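Local coordinates for pyridine nucleotide-disulfide oxidoreductase-like protein (Myceliophthora thermophila, PDB 5MQ6) that inserts a single oxygen atom next to the carbonyl of ketones, notably bulky polycyclic ones, giving esters or lactones with the help of FAD and NADPH, at residues E582-A587 and K619-G624. Sequence-based numbering, arbitrary orientation.
Sequences EIMKHA and KRARSG
A621 meets A587 methyl to methyl, CB to CB at 3.8 Å, where segment 619-624 passes the residues that follow helix 573-585. M584 adds its CG at the margin of the same A621 methyl. The two segments meet by van der Waals contact, with no hydrogen bond crossing between them, and the polar groups of R622 find their partners outside the pair. At R622 the backbones come nearest, with its CA 5.4 Å from that of M584. The two side chains run side by side in the same direction, and the M584 chain, extended beyond CG, carries its terminal methyl CE to within 3.4 Å of R622 CG. The same methyl lies 3.8 Å from R622 CD and stands obliquely to the guanidinium. R622 bends at its third torsion (chi3 75°); its NE donates to the carbonyl of A513, while NH1 forms a salt bridge with E577 on helix 573-585, the helix that also carries M584. An alanine here would probably leave E577 without its charged mate and open a gap beside the M584 methyl. R622 is itself the second residue of a type I turn from A621 to G624, closed by G624 N on A621 O at 3.2 Å. The turn presents three carbonyls to one branch of I583: CG2, anti to the backbone N, lies 3.3 Å from G624 O and 3.5 Å from both A621 O and R622 O. R622 O accepts a hydrogen bond from Q534 NE2. The contact thus sets helix 573-585 and the residues after it against helix 616-621 and the turn that continues from it, away from the cofactor sites; Q534 and L626, from two separate loops, touch I583, and the loop at A513 and A514, just after helix 504-511, meets R622.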
loop_
_atom_site.group_PDB
_atom_site.type_symbol
_atom_site.label_atom_id
_atom_site.label_comp_id
_atom_site.label_asym_id
_atom_site.label_seq_id
_atom_site.Cartn_x
_atom_site.Cartn_y
_atom_site.Cartn_z
ATOM N N GLU A 582 3.666 -20.873 -13.797
ATOM C CA GLU A 582 2.295 -20.332 -13.986
ATOM C C GLU A 582 2.341 -18.798 -14.095
ATOM O O GLU A 582 1.739 -18.236 -15.022
ATOM C CB GLU A 582 1.304 -20.812 -12.935
ATOM C CG GLU A 582 -0.083 -20.270 -12.965
ATOM C CD GLU A 582 -0.884 -20.716 -14.203
ATOM O OE1 GLU A 582 -0.456 -21.636 -14.926
ATOM O OE2 GLU A 582 -1.986 -20.125 -14.433
ATOM N N ILE A 583 3.060 -18.140 -13.190
ATOM C CA ILE A 583 3.084 -16.701 -13.182
ATOM C C ILE A 583 3.678 -16.185 -14.550
ATOM O O ILE A 583 3.124 -15.220 -15.152
ATOM C CB ILE A 583 3.878 -16.171 -11.984
ATOM C CG1 ILE A 583 3.153 -16.544 -10.629
ATOM C CG2 ILE A 583 4.230 -14.668 -12.187
ATOM C CD1 ILE A 583 1.751 -15.948 -10.424
ATOM N N MET A 584 4.730 -16.835 -15.035
ATOM C CA MET A 584 5.388 -16.456 -16.306
ATOM C C MET A 584 4.396 -16.489 -17.457
ATOM O O MET A 584 4.371 -15.578 -18.304
ATOM C CB MET A 584 6.494 -17.406 -16.641
ATOM C CG MET A 584 7.724 -17.263 -15.779
ATOM S SD MET A 584 8.927 -18.550 -16.281
ATOM C CE MET A 584 9.978 -18.643 -14.879
ATOM N N LYS A 585 3.499 -17.488 -17.426
ATOM C CA LYS A 585 2.456 -17.612 -18.447
ATOM C C LYS A 585 1.520 -16.367 -18.520
ATOM O O LYS A 585 0.869 -16.109 -19.541
ATOM C CB LYS A 585 1.705 -18.870 -18.134
ATOM C CG LYS A 585 0.656 -19.244 -19.113
ATOM C CD LYS A 585 0.186 -20.648 -18.847
ATOM C CE LYS A 585 -0.983 -20.675 -17.959
ATOM N NZ LYS A 585 -1.202 -22.102 -17.601
ATOM N N HIS A 586 1.410 -15.640 -17.411
ATOM C CA HIS A 586 0.527 -14.483 -17.325
ATOM C C HIS A 586 1.169 -13.118 -17.620
ATOM O O HIS A 586 0.454 -12.094 -17.596
ATOM C CB HIS A 586 -0.081 -14.452 -15.912
ATOM C CG HIS A 586 -1.072 -15.530 -15.670
ATOM N ND1 HIS A 586 -2.417 -15.338 -15.810
ATOM C CD2 HIS A 586 -0.918 -16.832 -15.320
ATOM C CE1 HIS A 586 -3.054 -16.461 -15.514
ATOM N NE2 HIS A 586 -2.160 -17.402 -15.265
ATOM N N ALA A 587 2.488 -13.099 -17.916
ATOM C CA ALA A 587 3.306 -11.893 -17.979
ATOM C C ALA A 587 2.906 -10.948 -19.128
ATOM O O ALA A 587 2.984 -9.729 -18.995
ATOM C CB ALA A 587 4.796 -12.264 -18.047
ATOM N N LYS A 619 13.006 -14.477 -15.817
ATOM C CA LYS A 619 13.276 -14.250 -14.420
ATOM C C LYS A 619 12.543 -13.021 -13.872
ATOM O O LYS A 619 12.007 -13.039 -12.796
ATOM C CB LYS A 619 14.754 -14.107 -14.188
ATOM C CG LYS A 619 15.185 -14.022 -12.732
ATOM C CD LYS A 619 16.699 -13.958 -12.618
ATOM C CE LYS A 619 17.172 -12.866 -11.716
ATOM N NZ LYS A 619 18.575 -13.151 -11.362
ATOM N N ARG A 620 12.505 -11.949 -14.635
ATOM C CA ARG A 620 11.737 -10.762 -14.234
ATOM C C ARG A 620 10.245 -11.016 -14.239
ATOM O O ARG A 620 9.549 -10.643 -13.337
ATOM C CB ARG A 620 12.067 -9.605 -15.136
ATOM C CG ARG A 620 13.511 -9.173 -14.910
ATOM C CD ARG A 620 13.679 -7.681 -14.679
ATOM N NE ARG A 620 13.530 -7.002 -15.935
ATOM C CZ ARG A 620 14.470 -6.967 -16.872
ATOM N NH1 ARG A 620 15.658 -7.584 -16.704
ATOM N NH2 ARG A 620 14.224 -6.309 -18.002
ATOM N N ALA A 621 9.781 -11.736 -15.216
ATOM C CA ALA A 621 8.413 -12.054 -15.291
ATOM C C ALA A 621 7.953 -12.868 -14.075
ATOM O O ALA A 621 6.791 -12.821 -13.706
ATOM C CB ALA A 621 8.205 -12.877 -16.522
ATOM N N ARG A 622 8.858 -13.625 -13.461
ATOM C CA ARG A 622 8.449 -14.458 -12.354
ATOM C C ARG A 622 7.901 -13.623 -11.210
ATOM O O ARG A 622 7.213 -14.186 -10.336
ATOM C CB ARG A 622 9.666 -15.178 -11.743
ATOM C CG ARG A 622 10.195 -16.228 -12.561
ATOM C CD ARG A 622 11.484 -16.772 -11.940
ATOM N NE ARG A 622 11.177 -17.622 -10.773
ATOM C CZ ARG A 622 11.374 -18.936 -10.664
ATOM N NH1 ARG A 622 11.903 -19.665 -11.642
ATOM N NH2 ARG A 622 11.001 -19.534 -9.553
ATOM N N SER A 623 8.251 -12.331 -11.127
ATOM C CA SER A 623 7.830 -11.580 -9.972
ATOM C C SER A 623 6.480 -10.935 -10.079
ATOM O O SER A 623 6.028 -10.334 -9.104
ATOM C CB SER A 623 8.904 -10.555 -9.540
ATOM O OG SER A 623 8.852 -9.487 -10.462
ATOM N N GLY A 624 5.790 -11.103 -11.206
ATOM C CA GLY A 624 4.466 -10.495 -11.399
ATOM C C GLY A 624 3.374 -11.358 -10.873
ATOM O O GLY A 624 3.607 -12.216 -10.031
#